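Local coordinates for protein MdbA (Actinomyces oris, PDB 4Z7X) that probably catalyses disulfide bond formation in exported proteins, as a thiol-disulfide oxidoreductase linked to sortase-mediated pilus assembly, at residues A56-C67 and K89-L100. Sequence-based numbering, arbitrary orientation. Where two conformers were deposited one is given.
Sequences APVLDIYFDYSC and KITLALHPCKLL
His95 lies between Tyr62 and Asp60 on one face of the parallel pair formed by strands 58-63 and 91-96, part of a right-handed beta-alpha-beta unit of the thioredoxin fold. Parallel-sheet backbone bonds such as Ile61 N to Ala93 O (2.9 Å) join the strands. In the histidine, CB sits 3.7 Å from the centroid of the Tyr62 ring, over its face, as a CH-pi contact; CG and ND1 continue the overlap as an offset stack, planes 19° apart; CE1 lies by Tyr62 OH and CD2, on the ring edge, faces Ile61 O; and NE2 donates to Asp60 OD1 (2.8 Å) from above the carboxylate plane. With CG anti to the carbonyl carbon (chi1 -71°), the Tyr62 ring leans toward strand 91-96. Cut back to an alanine, Tyr62 would probably leave one face of His95 uncovered and the imidazole, held by Asp60, freer to tilt. On the opposite face, with Leu59 and Leu94, the Phe63 ring covers Pro96 CA; proline fits here because the N-H bonds to strand 58-63 come from its neighbours His95 and Cys97. Strand 58-63 leads, through the turn from Asp64, to Cys67 at the N-cap of helix 68-86, consistent with a thioredoxin-type CxxC motif. At the turn's start, Asp64 OD1 accepts from Ser66 N in an Asx turn and also meets Thr105, while OD2 takes Leu100 N at 3.0 Å, nearly straight at 172°.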
ATOM      1  N   ALA A  56       0.427  -3.100 -19.207  1.00 29.95           N
ATOM      2  CA  ALA A  56      -0.128  -2.523 -17.973  1.00 25.88           C
ATOM      3  C   ALA A  56       0.653  -1.343 -17.382  1.00 17.71           C
ATOM      4  O   ALA A  56       1.722  -1.508 -16.772  1.00 16.56           O
ATOM      5  CB  ALA A  56      -0.372  -3.553 -16.915  1.00 15.76           C
ATOM      6  N   PRO A  57       0.097  -0.140 -17.553  1.00 16.66           N
ATOM      7  CA  PRO A  57       0.832   1.003 -17.065  1.00 12.52           C
ATOM      8  C   PRO A  57       0.787   1.103 -15.553  1.00 11.98           C
ATOM      9  O   PRO A  57      -0.125   0.584 -14.912  1.00 10.35           O
ATOM     10  CB  PRO A  57       0.043   2.188 -17.642  1.00 16.84           C
ATOM     11  CG  PRO A  57      -0.820   1.650 -18.664  1.00 21.39           C
ATOM     12  CD  PRO A  57      -1.175   0.303 -18.171  1.00 19.73           C
ATOM     13  N   VAL A  58       1.749   1.806 -15.009  1.00 11.23           N
ATOM     14  CA  VAL A  58       1.917   1.939 -13.581  1.00 10.58           C
ATOM     15  C   VAL A  58       0.965   2.930 -12.950  1.00  9.09           C
ATOM     16  O   VAL A  58       0.959   4.112 -13.310  1.00 11.43           O
ATOM     17  CB  VAL A  58       3.386   2.274 -13.220  1.00 12.78           C
ATOM     18  CG1 VAL A  58       3.530   2.386 -11.717  1.00 13.49           C
ATOM     19  CG2 VAL A  58       4.309   1.181 -13.747  1.00 11.58           C
ATOM     20  N   LEU A  59       0.241   2.457 -11.927  1.00  9.43           N
ATOM     21  CA  LEU A  59      -0.552   3.329 -11.034  1.00  9.68           C
ATOM     22  C   LEU A  59       0.150   3.342  -9.671  1.00  9.33           C
ATOM     23  O   LEU A  59       0.205   2.305  -8.981  1.00 11.10           O
ATOM     24  CB  LEU A  59      -1.969   2.806 -10.858  1.00  9.56           C
ATOM     25  CG  LEU A  59      -2.907   3.634 -10.004  1.00 12.34           C
ATOM     26  CD1 LEU A  59      -3.291   4.936 -10.695  1.00 14.45           C
ATOM     27  CD2 LEU A  59      -4.138   2.783  -9.675  1.00 14.32           C
ATOM     28  N   ASP A  60       0.718   4.499  -9.322  1.00  9.27           N
ATOM     29  CA  ASP A  60       1.470   4.664  -8.081  1.00  9.86           C
ATOM     30  C   ASP A  60       0.535   5.319  -7.075  1.00 11.84           C
ATOM     31  O   ASP A  60      -0.051   6.374  -7.376  1.00 14.05           O
ATOM     32  CB  ASP A  60       2.627   5.663  -8.298  1.00 13.59           C
ATOM     33  CG  ASP A  60       3.779   5.101  -9.073  1.00 15.07           C
ATOM     34  OD1 ASP A  60       4.339   4.110  -8.611  1.00 17.57           O
ATOM     35  OD2 ASP A  60       4.157   5.670 -10.150  1.00 22.92           O
ATOM     36  N   ILE A  61       0.431   4.752  -5.890  1.00 11.09           N
ATOM     37  CA  ILE A  61      -0.312   5.331  -4.796  1.00  9.75           C
ATOM     38  C   ILE A  61       0.612   5.527  -3.575  1.00 11.57           C
ATOM     39  O   ILE A  61       1.117   4.573  -3.022  1.00 10.70           O
ATOM     40  CB  ILE A  61      -1.531   4.473  -4.376  1.00 12.02           C
ATOM     41  CG1 ILE A  61      -2.447   4.211  -5.617  1.00 16.13           C
ATOM     42  CG2 ILE A  61      -2.305   5.189  -3.291  1.00 14.84           C
ATOM     43  CD1 ILE A  61      -3.600   3.283  -5.369  1.00 21.70           C
ATOM     44  N   TYR A  62       0.789   6.795  -3.221  1.00 11.74           N
ATOM     45  CA  TYR A  62       1.516   7.206  -2.017  1.00  9.40           C
ATOM     46  C   TYR A  62       0.488   7.400  -0.912  1.00 12.22           C
ATOM     47  O   TYR A  62      -0.491   8.160  -1.080  1.00 14.80           O
ATOM     48  CB  TYR A  62       2.321   8.502  -2.235  1.00 11.74           C
ATOM     49  CG  TYR A  62       3.509   8.345  -3.121  1.00 13.42           C
ATOM     50  CD1 TYR A  62       3.398   8.328  -4.514  1.00 13.98           C
ATOM     51  CD2 TYR A  62       4.764   8.227  -2.574  1.00 13.82           C
ATOM     52  CE1 TYR A  62       4.527   8.162  -5.311  1.00 14.68           C
ATOM     53  CE2 TYR A  62       5.898   8.099  -3.358  1.00 13.90           C
ATOM     54  CZ  TYR A  62       5.777   8.058  -4.725  1.00 15.45           C
ATOM     55  OH  TYR A  62       6.899   7.896  -5.529  1.00 17.00           O
ATOM     56  N   PHE A  63       0.700   6.708   0.200  1.00 11.32           N
ATOM     57  CA  PHE A  63      -0.307   6.657   1.266  1.00 11.44           C
ATOM     58  C   PHE A  63       0.340   6.562   2.640  1.00 10.60           C
ATOM     59  O   PHE A  63       1.526   6.245   2.776  1.00 10.57           O
ATOM     60  CB  PHE A  63      -1.206   5.445   1.047  1.00 13.16           C
ATOM     61  CG  PHE A  63      -0.539   4.142   1.367  1.00 10.95           C
ATOM     62  CD1 PHE A  63       0.239   3.468   0.444  1.00 13.34           C
ATOM     63  CD2 PHE A  63      -0.576   3.670   2.660  1.00 11.23           C
ATOM     64  CE1 PHE A  63       0.876   2.298   0.815  1.00 13.72           C
ATOM     65  CE2 PHE A  63       0.043   2.509   3.030  1.00 11.35           C
ATOM     66  CZ  PHE A  63       0.796   1.820   2.101  1.00 13.74           C
ATOM     67  N   ASP A  64      -0.459   6.910   3.650  1.00 11.07           N
ATOM     68  CA  ASP A  64      -0.139   6.714   5.072  1.00 11.71           C
ATOM     69  C   ASP A  64      -1.331   5.972   5.698  1.00 11.47           C
ATOM     70  O   ASP A  64      -2.474   6.417   5.561  1.00 11.33           O
ATOM     71  CB  ASP A  64       0.060   8.091   5.741  1.00 12.71           C
ATOM     72  CG  ASP A  64       0.514   8.012   7.193  1.00 11.68           C
ATOM     73  OD1 ASP A  64       0.270   6.991   7.839  1.00 12.44           O
ATOM     74  OD2 ASP A  64       1.077   9.012   7.711  1.00 15.50           O
ATOM     75  N   TYR A  65      -1.062   4.857   6.348  1.00 10.26           N
ATOM     76  CA  TYR A  65      -2.080   4.111   7.071  1.00 10.96           C
ATOM     77  C   TYR A  65      -2.874   4.915   8.099  1.00 11.99           C
ATOM     78  O   TYR A  65      -3.976   4.508   8.470  1.00 14.37           O
ATOM     79  CB  TYR A  65      -1.509   2.844   7.741  1.00 11.18           C
ATOM     80  CG  TYR A  65      -1.159   1.720   6.771  1.00 10.06           C
ATOM     81  CD1 TYR A  65      -2.135   1.173   5.968  1.00  9.67           C
ATOM     82  CD2 TYR A  65       0.140   1.269   6.618  1.00 11.69           C
ATOM     83  CE1 TYR A  65      -1.860   0.162   5.084  1.00 10.06           C
ATOM     84  CE2 TYR A  65       0.446   0.263   5.721  1.00 11.21           C
ATOM     85  CZ  TYR A  65      -0.552  -0.275   4.944  1.00  9.96           C
ATOM     86  OH  TYR A  65      -0.247  -1.239   4.042  1.00 11.61           O
ATOM     87  N   SER A  66      -2.312   6.019   8.569  1.00 11.41           N
ATOM     88  CA  SER A  66      -2.981   6.887   9.547  1.00 11.62           C
ATOM     89  C   SER A  66      -3.642   8.133   8.949  1.00 11.41           C
ATOM     90  O   SER A  66      -4.104   9.002   9.699  1.00 13.95           O
ATOM     91  CB  SER A  66      -1.998   7.332  10.624  1.00 12.77           C
ATOM     92  OG  SER A  66      -1.568   6.227  11.402  1.00 14.74           O
ATOM     93  N   CYS A  67      -3.773   8.154   7.620  1.00 13.14           N
ATOM     94  CA  CYS A  67      -4.369   9.285   6.888  1.00 13.70           C
ATOM     95  C   CYS A  67      -5.828   8.986   6.542  1.00 13.24           C
ATOM     96  O   CYS A  67      -6.145   8.009   5.814  1.00 14.46           O
ATOM     97  CB  CYS A  67      -3.550   9.590   5.618  1.00 14.87           C
ATOM     98  SG  CYS A  67      -4.356  10.792   4.521  1.00 17.28           S
ATOM     99  N   LYS A  89      -4.828  -4.626 -16.460  1.00 10.93           N
ATOM    100  CA  LYS A  89      -4.831  -3.280 -17.030  0.60 12.81           C
ATOM    101  C   LYS A  89      -3.918  -2.285 -16.326  1.00 11.90           C
ATOM    102  O   LYS A  89      -3.637  -1.223 -16.865  1.00 14.01           O
ATOM    103  CB  LYS A  89      -6.255  -2.719 -17.012  0.60 13.69           C
ATOM    104  CG  LYS A  89      -7.183  -3.453 -17.972  0.60 17.75           C
ATOM    105  CD  LYS A  89      -8.508  -2.743 -18.187  0.60 22.59           C
ATOM    106  CE  LYS A  89      -9.276  -3.376 -19.343  0.60 30.46           C
ATOM    107  NZ  LYS A  89      -8.677  -3.159 -20.682  0.60 32.79           N
ATOM    108  N   ILE A  90      -3.495  -2.596 -15.102  1.00 10.81           N
ATOM    109  CA  ILE A  90      -2.507  -1.754 -14.415  1.00 10.93           C
ATOM    110  C   ILE A  90      -1.425  -2.609 -13.759  1.00 10.43           C
ATOM    111  O   ILE A  90      -1.639  -3.788 -13.457  1.00 11.49           O
ATOM    112  CB  ILE A  90      -3.116  -0.877 -13.305  1.00 11.11           C
ATOM    113  CG1 ILE A  90      -3.743  -1.714 -12.181  1.00 10.79           C
ATOM    114  CG2 ILE A  90      -4.138   0.110 -13.876  1.00 11.43           C
ATOM    115  CD1 ILE A  90      -4.258  -0.846 -11.025  1.00 11.20           C
ATOM    116  N   THR A  91      -0.299  -1.968 -13.505  1.00 10.38           N
ATOM    117  CA  THR A  91       0.680  -2.423 -12.531  1.00 10.94           C
ATOM    118  C   THR A  91       0.487  -1.490 -11.319  1.00 10.07           C
ATOM    119  O   THR A  91       0.581  -0.294 -11.457  1.00 12.33           O
ATOM    120  CB  THR A  91       2.085  -2.225 -13.086  1.00 12.34           C
ATOM    121  OG1 THR A  91       2.263  -3.074 -14.220  1.00 15.77           O
ATOM    122  CG2 THR A  91       3.121  -2.523 -12.042  1.00 15.33           C
ATOM    123  N   LEU A  92       0.146  -2.050 -10.179  1.00  9.97           N
ATOM    124  CA  LEU A  92      -0.106  -1.268  -8.961  1.00  9.56           C
ATOM    125  C   LEU A  92       1.184  -1.167  -8.156  1.00 10.63           C
ATOM    126  O   LEU A  92       1.804  -2.186  -7.832  1.00 10.21           O
ATOM    127  CB  LEU A  92      -1.213  -1.907  -8.117  1.00 10.60           C
ATOM    128  CG  LEU A  92      -1.528  -1.203  -6.798  1.00 11.13           C
ATOM    129  CD1 LEU A  92      -2.171   0.156  -7.057  1.00 12.31           C
ATOM    130  CD2 LEU A  92      -2.439  -2.025  -5.906  1.00 11.86           C
ATOM    131  N   ALA A  93       1.550   0.061  -7.802  1.00  8.72           N
ATOM    132  CA  ALA A  93       2.690   0.268  -6.927  1.00  8.39           C
ATOM    133  C   ALA A  93       2.260   1.055  -5.697  1.00 10.95           C
ATOM    134  O   ALA A  93       1.724   2.164  -5.821  1.00 10.27           O
ATOM    135  CB  ALA A  93       3.794   1.012  -7.664  1.00  9.70           C
ATOM    136  N   LEU A  94       2.448   0.454  -4.527  1.00  9.23           N
ATOM    137  CA  LEU A  94       2.031   1.035  -3.249  1.00  8.65           C
ATOM    138  C   LEU A  94       3.247   1.588  -2.550  1.00  8.63           C
ATOM    139  O   LEU A  94       4.216   0.877  -2.377  1.00  9.75           O
ATOM    140  CB  LEU A  94       1.333   0.007  -2.369  1.00 10.51           C
ATOM    141  CG  LEU A  94       0.007  -0.532  -2.918  1.00  9.89           C
ATOM    142  CD1 LEU A  94      -0.590  -1.583  -2.002  1.00 11.22           C
ATOM    143  CD2 LEU A  94      -0.986   0.556  -3.164  1.00 12.52           C
ATOM    144  N   HIS A  95       3.173   2.876  -2.189  1.00  9.88           N
ATOM    145  CA  HIS A  95       4.305   3.609  -1.599  1.00 10.02           C
ATOM    146  C   HIS A  95       3.927   4.097  -0.198  1.00  9.88           C
ATOM    147  O   HIS A  95       3.201   5.074  -0.075  1.00 10.51           O
ATOM    148  CB  HIS A  95       4.681   4.831  -2.430  1.00 11.59           C
ATOM    149  CG  HIS A  95       5.091   4.559  -3.839  1.00 11.52           C
ATOM    150  ND1 HIS A  95       6.392   4.721  -4.288  1.00 11.09           N
ATOM    151  CD2 HIS A  95       4.359   4.195  -4.925  1.00 12.74           C
ATOM    152  CE1 HIS A  95       6.440   4.464  -5.588  1.00 12.04           C
ATOM    153  NE2 HIS A  95       5.218   4.161  -6.003  1.00 12.23           N
ATOM    154  N   PRO A  96       4.430   3.434   0.858  1.00 10.55           N
ATOM    155  CA  PRO A  96       4.047   3.795   2.218  1.00 10.13           C
ATOM    156  C   PRO A  96       4.886   4.950   2.736  1.00 12.36           C
ATOM    157  O   PRO A  96       6.040   5.081   2.379  1.00 14.70           O
ATOM    158  CB  PRO A  96       4.374   2.523   3.004  1.00 12.61           C
ATOM    159  CG  PRO A  96       5.580   1.990   2.302  1.00 12.23           C
ATOM    160  CD  PRO A  96       5.342   2.284   0.845  1.00 11.50           C
ATOM    161  N   CYS A  97       4.287   5.767   3.584  1.00 11.35           N
ATOM    162  CA  CYS A  97       5.022   6.724   4.392  1.00 12.43           C
ATOM    163  C   CYS A  97       4.375   6.970   5.743  1.00 13.32           C
ATOM    164  O   CYS A  97       3.328   6.430   6.047  1.00 13.17           O
ATOM    165  CB  CYS A  97       5.206   8.029   3.599  1.00 16.15           C
ATOM    166  SG  CYS A  97       3.689   8.982   3.436  1.00 17.93           S
ATOM    167  N   LYS A  98       5.035   7.775   6.560  1.00 13.24           N
ATOM    168  CA  LYS A  98       4.560   8.120   7.886  1.00 12.58           C
ATOM    169  C   LYS A  98       4.446   9.645   7.993  1.00 14.49           C
ATOM    170  O   LYS A  98       4.877  10.253   8.986  1.00 16.52           O
ATOM    171  CB  LYS A  98       5.516   7.524   8.931  1.00 16.73           C
ATOM    172  CG  LYS A  98       5.039   7.554  10.381  1.00 12.29           C
ATOM    173  CD  LYS A  98       5.924   6.689  11.295  1.00 15.95           C
ATOM    174  CE  LYS A  98       5.653   6.942  12.763  1.00 20.09           C
ATOM    175  NZ  LYS A  98       6.571   6.226  13.689  1.00 22.08           N
ATOM    176  N   LEU A  99       3.841  10.260   6.986  1.00 15.98           N
ATOM    177  CA  LEU A  99       3.744  11.714   6.939  1.00 17.29           C
ATOM    178  C   LEU A  99       3.099  12.307   8.192  1.00 17.20           C
ATOM    179  O   LEU A  99       3.531  13.337   8.678  1.00 18.80           O
ATOM    180  CB  LEU A  99       2.940  12.103   5.696  1.00 18.19           C
ATOM    181  CG  LEU A  99       2.774  13.590   5.437  1.00 21.15           C
ATOM    182  CD1 LEU A  99       4.141  14.240   5.204  1.00 24.57           C
ATOM    183  CD2 LEU A  99       1.891  13.810   4.239  1.00 22.90           C
ATOM    184  N   LEU A 100       2.074  11.643   8.725  1.00 14.51           N
ATOM    185  CA  LEU A 100       1.312  12.183   9.834  1.00 14.67           C
ATOM    186  C   LEU A 100       1.933  11.889  11.204  1.00 14.95           C
ATOM    187  O   LEU A 100       1.394  12.277  12.239  1.00 15.95           O
ATOM    188  CB  LEU A 100      -0.131  11.693   9.737  1.00 16.08           C
ATOM    189  CG  LEU A 100      -0.862  12.250   8.541  1.00 19.54           C
ATOM    190  CD1 LEU A 100      -2.233  11.609   8.510  1.00 21.70           C
ATOM    191  CD2 LEU A 100      -0.994  13.781   8.574  1.00 21.75           C
TER
HETATM  192  O   HOH W   1       1.855   4.100   5.792  1.00 13.02           O